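Local coordinates for protein mannitol dehydrogenase (Pseudomonas fluorescens, PDB 1LJ8) that probably catalyses the NAD-dependent oxidation of D-mannitol at C2 to fructose, holding the dinucleotide on a Rossmann-type domain, at residues A[26-32]-A[57-63]; A[34-40]-A[254-258]; A[69-73]-A[105-110]; A[81-85]-A[96-102]. All coordinates share one frame; numbering follows the deposited sequence.

Interaction 1. Residues A[26-32]-A[57-63]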
# COMPACT_ATOMS: atom_id res chain seq x y z
N ARG A 26 6.92 3.52 -25.84
CA ARG A 26 6.50 4.92 -25.70
C ARG A 26 5.57 4.95 -24.49
O ARG A 26 4.87 3.98 -24.22
CB ARG A 26 5.76 5.42 -26.94
CG ARG A 26 6.68 5.39 -28.21
CD ARG A 26 7.79 6.43 -28.08
NE ARG A 26 8.63 6.52 -29.27
CZ ARG A 26 9.77 5.85 -29.44
NH1 ARG A 26 10.21 5.02 -28.50
NH2 ARG A 26 10.47 6.01 -30.57
N GLN A 27 5.54 6.09 -23.81
CA GLN A 27 4.79 6.21 -22.55
C GLN A 27 3.31 6.41 -22.67
O GLN A 27 2.83 7.15 -23.53
CB GLN A 27 5.37 7.35 -21.72
CG GLN A 27 6.82 7.09 -21.27
CD GLN A 27 7.49 8.32 -20.75
OE1 GLN A 27 6.91 9.41 -20.76
NE2 GLN A 27 8.72 8.18 -20.31
N GLY A 28 2.57 5.74 -21.77
CA GLY A 28 1.13 5.90 -21.73
C GLY A 28 0.61 6.01 -20.31
O GLY A 28 -0.57 6.37 -20.10
N ILE A 29 1.46 5.67 -19.34
CA ILE A 29 1.06 5.76 -17.93
C ILE A 29 2.04 6.63 -17.17
O ILE A 29 3.25 6.51 -17.38
CB ILE A 29 1.10 4.33 -17.30
CG1 ILE A 29 0.10 3.42 -18.02
CG2 ILE A 29 0.87 4.39 -15.76
CD1 ILE A 29 0.35 1.90 -17.71
N ALA A 30 1.51 7.52 -16.31
CA ALA A 30 2.36 8.29 -15.40
C ALA A 30 2.01 7.72 -14.01
O ALA A 30 0.84 7.77 -13.57
CB ALA A 30 2.06 9.79 -15.44
N HIS A 31 3.03 7.17 -13.33
CA HIS A 31 2.78 6.58 -12.02
C HIS A 31 3.32 7.39 -10.87
O HIS A 31 4.53 7.60 -10.77
CB HIS A 31 3.41 5.20 -11.89
CG HIS A 31 3.04 4.54 -10.60
ND1 HIS A 31 1.78 4.01 -10.39
CD2 HIS A 31 3.68 4.50 -9.40
CE1 HIS A 31 1.67 3.65 -9.12
NE2 HIS A 31 2.80 3.94 -8.49
N ILE A 32 2.43 7.82 -9.98
CA ILE A 32 2.87 8.61 -8.84
C ILE A 32 3.15 7.70 -7.64
O ILE A 32 2.25 6.99 -7.13
CB ILE A 32 1.84 9.67 -8.45
CG1 ILE A 32 1.53 10.54 -9.69
CG2 ILE A 32 2.41 10.55 -7.28
CD1 ILE A 32 0.45 11.64 -9.41
N ASP A 57 3.19 0.86 -26.32
CA ASP A 57 2.89 2.27 -26.18
C ASP A 57 2.33 2.60 -24.79
O ASP A 57 1.79 3.70 -24.55
CB ASP A 57 1.92 2.72 -27.28
CG ASP A 57 0.60 2.01 -27.22
OD1 ASP A 57 0.57 0.76 -27.06
OD2 ASP A 57 -0.42 2.71 -27.38
N TRP A 58 2.51 1.65 -23.88
CA TRP A 58 2.03 1.83 -22.50
C TRP A 58 3.17 1.82 -21.47
O TRP A 58 3.02 1.35 -20.33
CB TRP A 58 0.99 0.76 -22.15
CG TRP A 58 -0.33 1.05 -22.86
CD1 TRP A 58 -0.84 0.39 -23.97
CD2 TRP A 58 -1.30 2.00 -22.48
NE1 TRP A 58 -2.09 0.91 -24.28
CE2 TRP A 58 -2.40 1.89 -23.38
CE3 TRP A 58 -1.37 2.96 -21.46
CZ2 TRP A 58 -3.57 2.69 -23.28
CZ3 TRP A 58 -2.54 3.77 -21.36
CH2 TRP A 58 -3.62 3.62 -22.27
N SER A 59 4.32 2.34 -21.89
CA SER A 59 5.45 2.46 -20.97
C SER A 59 5.07 3.40 -19.83
O SER A 59 4.21 4.26 -19.96
CB SER A 59 6.67 3.07 -21.69
OG SER A 59 7.82 3.06 -20.83
N ILE A 60 5.75 3.23 -18.69
CA ILE A 60 5.47 4.03 -17.51
C ILE A 60 6.51 5.12 -17.26
O ILE A 60 7.72 4.89 -17.35
CB ILE A 60 5.47 3.10 -16.28
CG1 ILE A 60 4.32 2.10 -16.39
CG2 ILE A 60 5.37 3.92 -14.94
CD1 ILE A 60 4.64 0.76 -15.57
N CYS A 61 6.02 6.33 -16.99
CA CYS A 61 6.90 7.44 -16.58
C CYS A 61 6.65 7.56 -15.07
O CYS A 61 5.53 7.91 -14.62
CB CYS A 61 6.52 8.77 -17.27
SG CYS A 61 7.72 10.08 -16.77
N GLY A 62 7.66 7.23 -14.26
CA GLY A 62 7.49 7.38 -12.81
C GLY A 62 7.39 8.86 -12.43
O GLY A 62 7.86 9.73 -13.21
N VAL A 63 6.81 9.14 -11.26
CA VAL A 63 6.64 10.51 -10.77
C VAL A 63 6.91 10.47 -9.27
O VAL A 63 6.27 9.70 -8.53
CB VAL A 63 5.20 11.01 -11.00
CG1 VAL A 63 4.98 12.36 -10.26
CG2 VAL A 63 4.93 11.18 -12.48

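Interaction 2. Residues A[34-40]-A[254-258]. With NAD (nicotinamide-adenine-dinucleotide), chain B.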
# COMPACT_ATOMS: atom_id res chain seq x y z
N VAL A 34 6.73 5.83 -7.06
CA VAL A 34 7.43 4.64 -7.54
C VAL A 34 8.19 4.00 -6.39
O VAL A 34 9.31 4.42 -6.07
CB VAL A 34 8.42 4.99 -8.69
CG1 VAL A 34 9.17 3.67 -9.19
CG2 VAL A 34 7.63 5.64 -9.85
N GLY A 35 7.59 2.98 -5.76
CA GLY A 35 8.24 2.29 -4.67
C GLY A 35 8.40 0.83 -5.07
O GLY A 35 8.68 0.52 -6.26
N GLY A 36 8.25 -0.05 -4.09
CA GLY A 36 8.36 -1.46 -4.41
C GLY A 36 7.11 -2.03 -5.05
O GLY A 36 7.16 -2.69 -6.09
N PHE A 37 5.95 -1.77 -4.45
CA PHE A 37 4.73 -2.39 -4.97
C PHE A 37 4.40 -2.05 -6.41
O PHE A 37 4.03 -2.92 -7.20
CB PHE A 37 3.51 -2.05 -4.08
CG PHE A 37 2.27 -2.78 -4.48
CD1 PHE A 37 2.23 -4.19 -4.45
CD2 PHE A 37 1.18 -2.09 -4.95
CE1 PHE A 37 1.07 -4.88 -4.90
CE2 PHE A 37 0.02 -2.75 -5.40
CZ PHE A 37 -0.04 -4.15 -5.38
N HIS A 38 4.55 -0.79 -6.78
CA HIS A 38 4.27 -0.44 -8.17
C HIS A 38 5.11 -1.29 -9.11
O HIS A 38 4.64 -1.79 -10.13
CB HIS A 38 4.62 1.04 -8.45
CG HIS A 38 4.65 1.36 -9.91
ND1 HIS A 38 3.50 1.38 -10.68
CD2 HIS A 38 5.69 1.57 -10.76
CE1 HIS A 38 3.84 1.60 -11.95
NE2 HIS A 38 5.16 1.71 -12.02
N ARG A 39 6.38 -1.44 -8.76
CA ARG A 39 7.30 -2.17 -9.61
C ARG A 39 7.03 -3.67 -9.67
O ARG A 39 7.24 -4.30 -10.72
CB ARG A 39 8.76 -1.93 -9.13
CG ARG A 39 9.11 -0.40 -9.23
CD ARG A 39 10.63 -0.24 -9.10
NE ARG A 39 11.07 -0.66 -7.76
CZ ARG A 39 12.29 -1.14 -7.50
NH1 ARG A 39 13.19 -1.25 -8.49
NH2 ARG A 39 12.61 -1.51 -6.24
N ALA A 40 6.61 -4.24 -8.55
CA ALA A 40 6.36 -5.70 -8.49
C ALA A 40 4.99 -6.08 -9.04
O ALA A 40 4.74 -7.29 -9.28
CB ALA A 40 6.43 -6.17 -7.02
N TRP A 254 18.89 -1.29 -6.86
CA TRP A 254 17.54 -1.28 -6.22
C TRP A 254 16.59 -2.26 -6.88
O TRP A 254 15.67 -1.89 -7.62
CB TRP A 254 16.95 0.15 -6.27
CG TRP A 254 15.68 0.39 -5.43
CD1 TRP A 254 15.42 -0.09 -4.18
CD2 TRP A 254 14.53 1.13 -5.84
NE1 TRP A 254 14.14 0.31 -3.79
CE2 TRP A 254 13.59 1.05 -4.80
CE3 TRP A 254 14.20 1.83 -7.01
CZ2 TRP A 254 12.32 1.66 -4.89
CZ3 TRP A 254 12.95 2.43 -7.11
CH2 TRP A 254 12.03 2.34 -6.05
N PRO A 255 16.83 -3.54 -6.64
CA PRO A 255 15.92 -4.51 -7.24
C PRO A 255 14.61 -4.48 -6.43
O PRO A 255 14.55 -3.83 -5.38
CB PRO A 255 16.65 -5.84 -7.04
CG PRO A 255 17.42 -5.65 -5.72
CD PRO A 255 17.90 -4.17 -5.84
N VAL A 256 13.56 -5.13 -6.92
CA VAL A 256 12.31 -5.22 -6.14
C VAL A 256 12.16 -6.72 -5.80
O VAL A 256 12.40 -7.57 -6.65
CB VAL A 256 11.06 -4.71 -6.89
CG1 VAL A 256 10.73 -5.57 -8.15
CG2 VAL A 256 9.82 -4.74 -5.90
N VAL A 257 11.87 -7.02 -4.53
CA VAL A 257 11.68 -8.42 -4.13
C VAL A 257 10.19 -8.60 -3.84
O VAL A 257 9.52 -7.67 -3.36
CB VAL A 257 12.52 -8.79 -2.85
CG1 VAL A 257 14.02 -8.82 -3.22
CG2 VAL A 257 12.27 -7.81 -1.73
N CYS A 258 9.67 -9.80 -4.10
CA CYS A 258 8.22 -10.02 -3.91
C CYS A 258 7.94 -11.50 -3.92
O CYS A 258 8.79 -12.30 -4.34
CB CYS A 258 7.43 -9.36 -5.07
SG CYS A 258 7.95 -9.88 -6.76
PA NAD B . 7.40 2.27 -0.62
O1A NAD B . 7.75 2.78 0.68
O2A NAD B . 8.34 1.45 -1.45
O5B NAD B . 6.97 3.46 -1.59
C5B NAD B . 5.92 4.39 -1.16
C4B NAD B . 5.96 5.41 -2.32
O4B NAD B . 4.89 6.41 -2.04
C3B NAD B . 7.24 6.32 -2.39
O3B NAD B . 7.48 6.56 -3.79
C2B NAD B . 6.83 7.57 -1.61
O2B NAD B . 7.60 8.72 -1.94
C1B NAD B . 5.39 7.74 -2.08
N9A NAD B . 4.56 8.53 -1.24
C8A NAD B . 4.34 8.51 0.12
N7A NAD B . 3.45 9.40 0.51
C5A NAD B . 3.07 10.02 -0.67
C6A NAD B . 2.13 11.05 -0.86
N6A NAD B . 1.39 11.61 0.09
N1A NAD B . 1.95 11.52 -2.15
C2A NAD B . 2.66 10.99 -3.23
N3A NAD B . 3.58 9.96 -3.06
C4A NAD B . 3.75 9.52 -1.75
O3 NAD B . 6.04 1.48 -0.42
PN NAD B . 5.38 0.27 -1.24
O1N NAD B . 5.77 -1.00 -0.62
O2N NAD B . 5.71 0.47 -2.65
O5D NAD B . 3.84 0.45 -0.93
C5D NAD B . 3.21 1.61 -1.45
C4D NAD B . 1.77 1.34 -1.37
O4D NAD B . 1.30 0.34 -2.29
C3D NAD B . 1.16 0.95 0.03
O3D NAD B . 1.04 2.06 0.90
C2D NAD B . -0.12 0.24 -0.34
O2D NAD B . -1.21 1.15 -0.45
C1D NAD B . 0.22 -0.43 -1.70
N1N NAD B . 0.57 -1.86 -1.60
C2N NAD B . 1.80 -2.36 -1.12
C3N NAD B . 1.94 -3.71 -1.00
C7N NAD B . 3.26 -4.27 -0.43
O7N NAD B . 3.28 -5.48 -0.15
N7N NAD B . 4.28 -3.49 -0.19
C4N NAD B . 0.84 -4.63 -1.36
C5N NAD B . -0.37 -4.08 -1.89
C6N NAD B . -0.53 -2.67 -2.02

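Interaction 3. Residues A[69-73]-A[105-110]. With NAD (nicotinamide-adenine-dinucleotide), chain B.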
# COMPACT_ATOMS: atom_id res chain seq x y z
N ASP A 69 12.20 10.38 -2.90
CA ASP A 69 12.12 9.77 -4.23
C ASP A 69 13.37 10.02 -5.09
O ASP A 69 13.55 9.37 -6.12
CB ASP A 69 10.89 10.31 -4.98
CG ASP A 69 9.59 9.96 -4.25
OD1 ASP A 69 9.54 8.87 -3.63
OD2 ASP A 69 8.63 10.75 -4.29
N ARG A 70 14.22 10.95 -4.68
CA ARG A 70 15.43 11.25 -5.46
C ARG A 70 16.34 10.04 -5.56
O ARG A 70 16.89 9.76 -6.62
CB ARG A 70 16.21 12.42 -4.82
CG ARG A 70 17.38 12.99 -5.69
CD ARG A 70 18.10 14.07 -4.85
NE ARG A 70 17.07 14.88 -4.22
CZ ARG A 70 17.12 15.39 -2.99
NH1 ARG A 70 18.19 15.20 -2.21
NH2 ARG A 70 16.04 16.02 -2.50
N LYS A 71 16.50 9.33 -4.46
CA LYS A 71 17.37 8.14 -4.47
C LYS A 71 16.81 7.09 -5.43
O LYS A 71 17.58 6.49 -6.17
CB LYS A 71 17.50 7.52 -3.08
CG LYS A 71 18.48 6.31 -3.07
CD LYS A 71 18.86 5.87 -1.66
CE LYS A 71 20.13 4.96 -1.70
NZ LYS A 71 19.93 3.74 -2.56
N ALA A 72 15.49 6.88 -5.43
CA ALA A 72 14.89 5.90 -6.37
C ALA A 72 15.20 6.32 -7.84
O ALA A 72 15.60 5.52 -8.68
CB ALA A 72 13.35 5.86 -6.16
N ARG A 73 14.99 7.60 -8.15
CA ARG A 73 15.21 8.09 -9.49
C ARG A 73 16.69 7.88 -9.89
O ARG A 73 16.97 7.40 -10.98
CB ARG A 73 14.82 9.60 -9.54
CG ARG A 73 14.72 10.21 -10.95
CD ARG A 73 16.12 10.55 -11.57
NE ARG A 73 16.96 11.34 -10.65
CZ ARG A 73 16.86 12.66 -10.48
NH1 ARG A 73 15.95 13.36 -11.17
NH2 ARG A 73 17.66 13.29 -9.61
N MSE A 105 11.59 8.70 -14.91
CA MSE A 105 10.97 9.05 -13.63
C MSE A 105 11.30 10.54 -13.42
O MSE A 105 12.48 10.91 -13.46
CB MSE A 105 11.56 8.22 -12.50
CG MSE A 105 10.94 8.59 -11.15
SE MSE A 105 11.46 7.36 -9.81
CE MSE A 105 10.77 8.36 -8.23
N LEU A 106 10.26 11.36 -13.26
CA LEU A 106 10.42 12.81 -13.04
C LEU A 106 10.19 13.11 -11.57
O LEU A 106 9.37 12.44 -10.90
CB LEU A 106 9.41 13.60 -13.91
CG LEU A 106 9.47 13.34 -15.44
CD1 LEU A 106 8.53 14.36 -16.14
CD2 LEU A 106 10.91 13.44 -15.97
N LEU A 107 10.90 14.13 -11.06
CA LEU A 107 10.76 14.54 -9.68
C LEU A 107 10.18 15.94 -9.63
O LEU A 107 10.61 16.83 -10.41
CB LEU A 107 12.12 14.60 -8.99
CG LEU A 107 12.88 13.28 -8.98
CD1 LEU A 107 14.23 13.47 -8.20
CD2 LEU A 107 12.02 12.18 -8.29
N ALA A 108 9.21 16.15 -8.76
CA ALA A 108 8.62 17.49 -8.62
C ALA A 108 9.73 18.51 -8.29
O ALA A 108 9.69 19.65 -8.82
CB ALA A 108 7.56 17.49 -7.49
N GLU A 109 10.70 18.14 -7.45
CA GLU A 109 11.78 19.07 -7.04
C GLU A 109 12.60 19.62 -8.23
O GLU A 109 13.25 20.66 -8.09
CB GLU A 109 12.77 18.43 -6.02
CG GLU A 109 13.56 17.20 -6.57
CD GLU A 109 14.54 16.56 -5.56
OE1 GLU A 109 14.23 16.52 -4.39
OE2 GLU A 109 15.63 16.07 -5.95
N ASP A 110 12.59 18.92 -9.36
CA ASP A 110 13.34 19.37 -10.54
C ASP A 110 12.62 20.42 -11.37
O ASP A 110 13.25 21.19 -12.11
CB ASP A 110 13.73 18.18 -11.45
CG ASP A 110 14.73 17.25 -10.78
OD1 ASP A 110 15.49 17.72 -9.89
OD2 ASP A 110 14.79 16.04 -11.14
PA NAD B . 7.40 2.27 -0.62
O1A NAD B . 7.75 2.78 0.68
O2A NAD B . 8.34 1.45 -1.45
O5B NAD B . 6.97 3.46 -1.59
C5B NAD B . 5.92 4.39 -1.16
C4B NAD B . 5.96 5.41 -2.32
O4B NAD B . 4.89 6.41 -2.04
C3B NAD B . 7.24 6.32 -2.39
O3B NAD B . 7.48 6.56 -3.79
C2B NAD B . 6.83 7.57 -1.61
O2B NAD B . 7.60 8.72 -1.94
C1B NAD B . 5.39 7.74 -2.08
N9A NAD B . 4.56 8.53 -1.24
C8A NAD B . 4.34 8.51 0.12
N7A NAD B . 3.45 9.40 0.51
C5A NAD B . 3.07 10.02 -0.67
C6A NAD B . 2.13 11.05 -0.86
N6A NAD B . 1.39 11.61 0.09
N1A NAD B . 1.95 11.52 -2.15
C2A NAD B . 2.66 10.99 -3.23
N3A NAD B . 3.58 9.96 -3.06
C4A NAD B . 3.75 9.52 -1.75
O3 NAD B . 6.04 1.48 -0.42
PN NAD B . 5.38 0.27 -1.24
O1N NAD B . 5.77 -1.00 -0.62
O2N NAD B . 5.71 0.47 -2.65
O5D NAD B . 3.84 0.45 -0.93
C5D NAD B . 3.21 1.61 -1.45
C4D NAD B . 1.77 1.34 -1.37
O4D NAD B . 1.30 0.34 -2.29
C3D NAD B . 1.16 0.95 0.03
O3D NAD B . 1.04 2.06 0.90
C2D NAD B . -0.12 0.24 -0.34
O2D NAD B . -1.21 1.15 -0.45
C1D NAD B . 0.22 -0.43 -1.70
N1N NAD B . 0.57 -1.86 -1.60
C2N NAD B . 1.80 -2.36 -1.12
C3N NAD B . 1.94 -3.71 -1.00
C7N NAD B . 3.26 -4.27 -0.43
O7N NAD B . 3.28 -5.48 -0.15
N7N NAD B . 4.28 -3.49 -0.19
C4N NAD B . 0.84 -4.63 -1.36
C5N NAD B . -0.37 -4.08 -1.89
C6N NAD B . -0.53 -2.67 -2.02
O HOH W 1 14.26 12.84 -13.53
O HOH W 2 17.17 16.01 -8.73

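Interaction 4. Residues A[81-85]-A[96-102]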
# COMPACT_ATOMS: atom_id res chain seq x y z
N TYR A 81 16.88 2.82 -16.28
CA TYR A 81 15.53 2.54 -15.80
C TYR A 81 15.13 1.07 -15.77
O TYR A 81 13.98 0.72 -15.47
CB TYR A 81 14.49 3.41 -16.52
CG TYR A 81 14.55 4.84 -15.99
CD1 TYR A 81 15.34 5.80 -16.62
CD2 TYR A 81 13.95 5.18 -14.77
CE1 TYR A 81 15.54 7.08 -16.02
CE2 TYR A 81 14.14 6.44 -14.19
CZ TYR A 81 14.95 7.38 -14.82
OH TYR A 81 15.20 8.60 -14.20
N LEU A 82 16.13 0.20 -15.94
CA LEU A 82 15.88 -1.25 -15.80
C LEU A 82 16.03 -1.63 -14.29
O LEU A 82 16.76 -0.98 -13.56
CB LEU A 82 16.95 -2.06 -16.59
CG LEU A 82 16.98 -1.85 -18.11
CD1 LEU A 82 18.19 -2.58 -18.73
CD2 LEU A 82 15.69 -2.34 -18.73
N PHE A 83 15.32 -2.67 -13.83
CA PHE A 83 15.48 -3.12 -12.45
C PHE A 83 15.12 -4.59 -12.45
O PHE A 83 14.40 -5.05 -13.35
CB PHE A 83 14.60 -2.33 -11.45
CG PHE A 83 13.12 -2.41 -11.70
CD1 PHE A 83 12.36 -3.42 -11.09
CD2 PHE A 83 12.50 -1.52 -12.57
CE1 PHE A 83 10.98 -3.54 -11.35
CE2 PHE A 83 11.12 -1.62 -12.85
CZ PHE A 83 10.34 -2.64 -12.23
N THR A 84 15.61 -5.30 -11.44
CA THR A 84 15.37 -6.74 -11.35
C THR A 84 14.16 -7.01 -10.44
O THR A 84 14.07 -6.46 -9.32
CB THR A 84 16.58 -7.47 -10.70
OG1 THR A 84 17.82 -7.04 -11.33
CG2 THR A 84 16.46 -8.98 -10.87
N LEU A 85 13.29 -7.89 -10.91
CA LEU A 85 12.17 -8.37 -10.12
C LEU A 85 12.69 -9.73 -9.61
O LEU A 85 12.98 -10.63 -10.41
CB LEU A 85 10.94 -8.53 -10.97
CG LEU A 85 9.75 -8.99 -10.09
CD1 LEU A 85 8.50 -8.21 -10.42
CD2 LEU A 85 9.55 -10.45 -10.31
N VAL A 96 13.78 -14.77 -11.78
CA VAL A 96 14.54 -13.54 -11.60
C VAL A 96 14.43 -12.95 -13.00
O VAL A 96 14.82 -13.57 -14.00
CB VAL A 96 16.02 -13.80 -11.29
CG1 VAL A 96 16.73 -12.45 -11.05
CG2 VAL A 96 16.12 -14.69 -10.10
N ARG A 97 13.89 -11.73 -13.08
CA ARG A 97 13.59 -11.13 -14.36
C ARG A 97 13.91 -9.65 -14.38
O ARG A 97 13.61 -8.95 -13.41
CB ARG A 97 12.09 -11.31 -14.60
CG ARG A 97 11.52 -10.53 -15.78
CD ARG A 97 9.99 -10.80 -15.93
NE ARG A 97 9.74 -12.19 -16.34
CZ ARG A 97 9.96 -12.66 -17.57
NH1 ARG A 97 10.44 -11.87 -18.55
NH2 ARG A 97 9.77 -13.96 -17.82
N VAL A 98 14.52 -9.19 -15.46
CA VAL A 98 14.77 -7.77 -15.63
C VAL A 98 13.50 -7.14 -16.24
O VAL A 98 12.99 -7.62 -17.25
CB VAL A 98 15.98 -7.53 -16.57
CG1 VAL A 98 16.04 -6.04 -16.90
CG2 VAL A 98 17.27 -7.98 -15.83
N ILE A 99 12.99 -6.07 -15.61
CA ILE A 99 11.76 -5.41 -16.04
C ILE A 99 12.12 -4.15 -16.81
O ILE A 99 12.94 -3.35 -16.33
CB ILE A 99 10.91 -5.01 -14.80
CG1 ILE A 99 10.53 -6.28 -14.01
CG2 ILE A 99 9.66 -4.22 -15.24
CD1 ILE A 99 9.53 -7.24 -14.78
N GLY A 100 11.51 -3.96 -17.99
CA GLY A 100 11.81 -2.79 -18.80
C GLY A 100 10.64 -1.87 -19.08
O GLY A 100 10.75 -0.97 -19.93
N SER A 101 9.54 -2.03 -18.34
CA SER A 101 8.35 -1.21 -18.59
C SER A 101 8.35 0.22 -18.04
O SER A 101 7.45 0.99 -18.36
CB SER A 101 7.13 -1.97 -18.08
OG SER A 101 7.35 -2.27 -16.71
N ILE A 102 9.36 0.58 -17.23
CA ILE A 102 9.45 1.96 -16.73
C ILE A 102 10.59 2.55 -17.57
O ILE A 102 11.71 2.00 -17.61
CB ILE A 102 9.81 2.01 -15.24
CG1 ILE A 102 8.65 1.43 -14.42
CG2 ILE A 102 10.10 3.50 -14.79
CD1 ILE A 102 8.93 1.37 -12.89
O HOH W 3 11.68 -0.75 -16.20

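Interaction 1. Residues A[26-32]-A[57-63]
Cys61 N gives a straight bond to Ile29 O (2.8 Å), and His31 N returns one to Cys61 O; such backbone bonds zip together strands 27-32 and 59-63, which run side by side in the same direction. Near the start the register slips by one residue, a beta bulge in which Ser59 O accepts from both Gly28 N (2.9 Å) and Ile29 N (3.2 Å). Gly28 suits this spot because a CB there would run into Asp57 O and the Trp58 ring.

Apolar packing follows on both faces. Ile29 and Ile60 lie alongside each other and point the same way, Ile29 CB to Ile60 CG1 4.0 Å, while Ile29 CG1 also meets the edge of the Trp58 indole at CE3 (3.8 Å). On the face of Ala30 and Cys61, Ile32 CG1 rests beside Val63 CB at 3.9 Å. Beta-branched residues fit here, since they favour extended backbone and pack against one another on the faces of the sheet.

The polar chain of Gln27 is extended beyond CG, laying its amide against Cys61, with Gln27 OE1 3.6 Å from Cys61 CB. Its OE1 is bonded to Lys118 NZ and its NE2 to Ser103 OG. With an alanine here, Lys118 and Ser103 would probably each lose a partner and one side of Cys61 would lose its cover. His31, turned to the other face, bonds Ser128 and Thr130.

Two parallel strands joined through helices 36-40 and 42-50 make the first beta-alpha-beta crossover of a Rossmann fold, whose intervening turn cradles NAD.

Interaction 2. Residues A[34-40]-A[254-258]
The guanidinium of Arg39 lies flat on the indole of Trp254, their planes 13° apart, with Arg39 CZ only 3.4 Å from the centroid of the six-membered ring and almost on its normal. This is a face-on cation-pi stack, and the opposite face of the same guanidinium is covered by Val256 CB, so the group is sandwiched. Bending at chi3 (-65°) swings the guanidinium back across the indole.

The edge of the guanidinium is held as well. Arg39 NH1 makes a straight bond to Trp254 O (2.7 Å), and NH2 reaches Pro255 O more weakly. NE turns back to its own segment and donates to Gly35 O, coming from above that carbonyl's plane. These bonds along its edge fix the rotation of the group. Beyond the arginine, Val34 O meets the edge of the indole at CH2, and the small Ala40 leaves room for Val256 CG2, 3.8 Å from Ala40 CB, and for Cys258 CB.

On the far side, helix 36-40 begins at the cofactor. Gly36 N bonds NAD O2A (3.0 Å) and Phe37 N bonds NAD O2N (2.9 Å), while a side chain on Gly35 would collide with NAD O5B. Phe37, with CG anti to the backbone N (chi1 -173°), lays its ring over the nicotinamide.

Carbonyl oxygens and pi electrons thus surround a buried positive charge, which is likely to stabilise it while it ties the dinucleotide-binding turn, through Gly35 O, to the residues leading into strand 256-258. The helix start, with N-H groups not used within the helix, probably favours the anionic pyrophosphate.

Interaction 3. Residues A[69-73]-A[105-110]
Arg73 buries the most surface, folding its chain over Leu107 and Met105. With chi2 at -78° and chi3 at -50° the chain doubles back, which sets one face of the guanidinium on Leu107 CD1, while Arg73 NH1 points in plane to Asp110 OD2 (2.9 Å). The two flat groups are nearly coplanar and the carboxylate oxygen is met almost along its C-O axis, by a single nitrogen. Two waters lie in the same plane: one links NH1 to Met105 O, the other links NH2 to Asp110 OD1. An arginine suits this half-exposed place, its aliphatic part packing on the strand and its charged end reaching Asp110 and water at the partly exposed border.

Met105, a selenomethionine, extends straight beneath the helix. Met105 CE touches Asp69 CB (3.8 Å) and Ala72 CB, and its SE lies against the backbone of Arg73. Helix 69-77 is the one that follows strand 59-64 in this Rossmann domain, and its first turn reaches the adenosine end of the cofactor: Asp69 OD1 accepts from both ribose hydroxyls, NAD O2B (2.6 Å) and NAD O3B (3.1 Å), as the acidic residue of many NAD-dependent Rossmann enzymes does. Asp69 OD2 is bonded to Arg66 N, which helps fix the carboxylate's turn.

Leu107 packs between the strand and the first turn of the helix. Leu107 CD2 comes beneath Asp69 CB (4.0 Å), and CD1 is shared between Arg73 and the CA of Arg70. Outside this apolar centre Arg70 grips Glu109 side-on with NE and NH2, each reaching one carboxylate oxygen on its syn side, with Arg70 NH2 2.7 Å from Glu109 OE1.

Interaction 4. Residues A[81-85]-A[96-102]
Phe83 sets one face of its ring over Ile99 CB, a CH-pi contact of 3.9 Å to the ring centroid, and Ile99 CG2 presses on Phe83 CZ at 3.5 Å. Its chi1 of 60° puts CG between the backbone N and the carbonyl carbon, which tips the ring across toward the partner strand. The side chain of Ile102 crosses that of Phe83 at about a right angle, CD1 touching Phe83 CE2, and Leu85 CB flanks Ile99 CG1. On the face of the sheet that carries Thr84 and Val98, Thr84 CG2 is pressed tightly against Val96 CG1.

The backbone positions these chains. Ile99 N donates to Phe83 O (2.9 Å) at 179°, while Leu85 and Arg97 exchange a pair of bonds. Where the strands part, a water accepts from Ile102 N (2.9 Å) and lies close to Tyr81 O and Ile99 O.

Farther out, the guanidinium of Arg39 makes a cation-pi contact with Phe83, and Leu76 of helix 69-77 touches the Phe83 side chain. Trading Phe83 for an alanine would probably open a gap beside Ile99 and Ile102 and cost Arg39 an aromatic partner. Side chains alternating between two faces, with hydrogen-bonded and non-hydrogen-bonded pairs in turn, mark an antiparallel beta hairpin, here extending the Rossmann sheet.

In the fold
All four contacts lie in the Rossmann domain and reach one mixed sheet, in which strands 27-32, 59-64, 96-107, 83-87 and 256-258 lie in that order. Along the chain interaction 1 interlocks with interaction 2 and closes before interactions 3 and 4 open; interaction 4 lies within the span of interaction 3, and both within that of interaction 2. Centres are about 9 Å apart for interactions 2 and 4 and about 18 Å for 3 and 4, which share strand 96-107. Ser101 O of interaction 4 probably accepts a hydrogen bond from Ile60 N of interaction 1. Interactions 2 and 3 hold different parts of NAD, the pyrophosphate and nicotinamide, and the adenosine ribose, so the cofactor is met by the turn and helix starts that follow strands of this sheet.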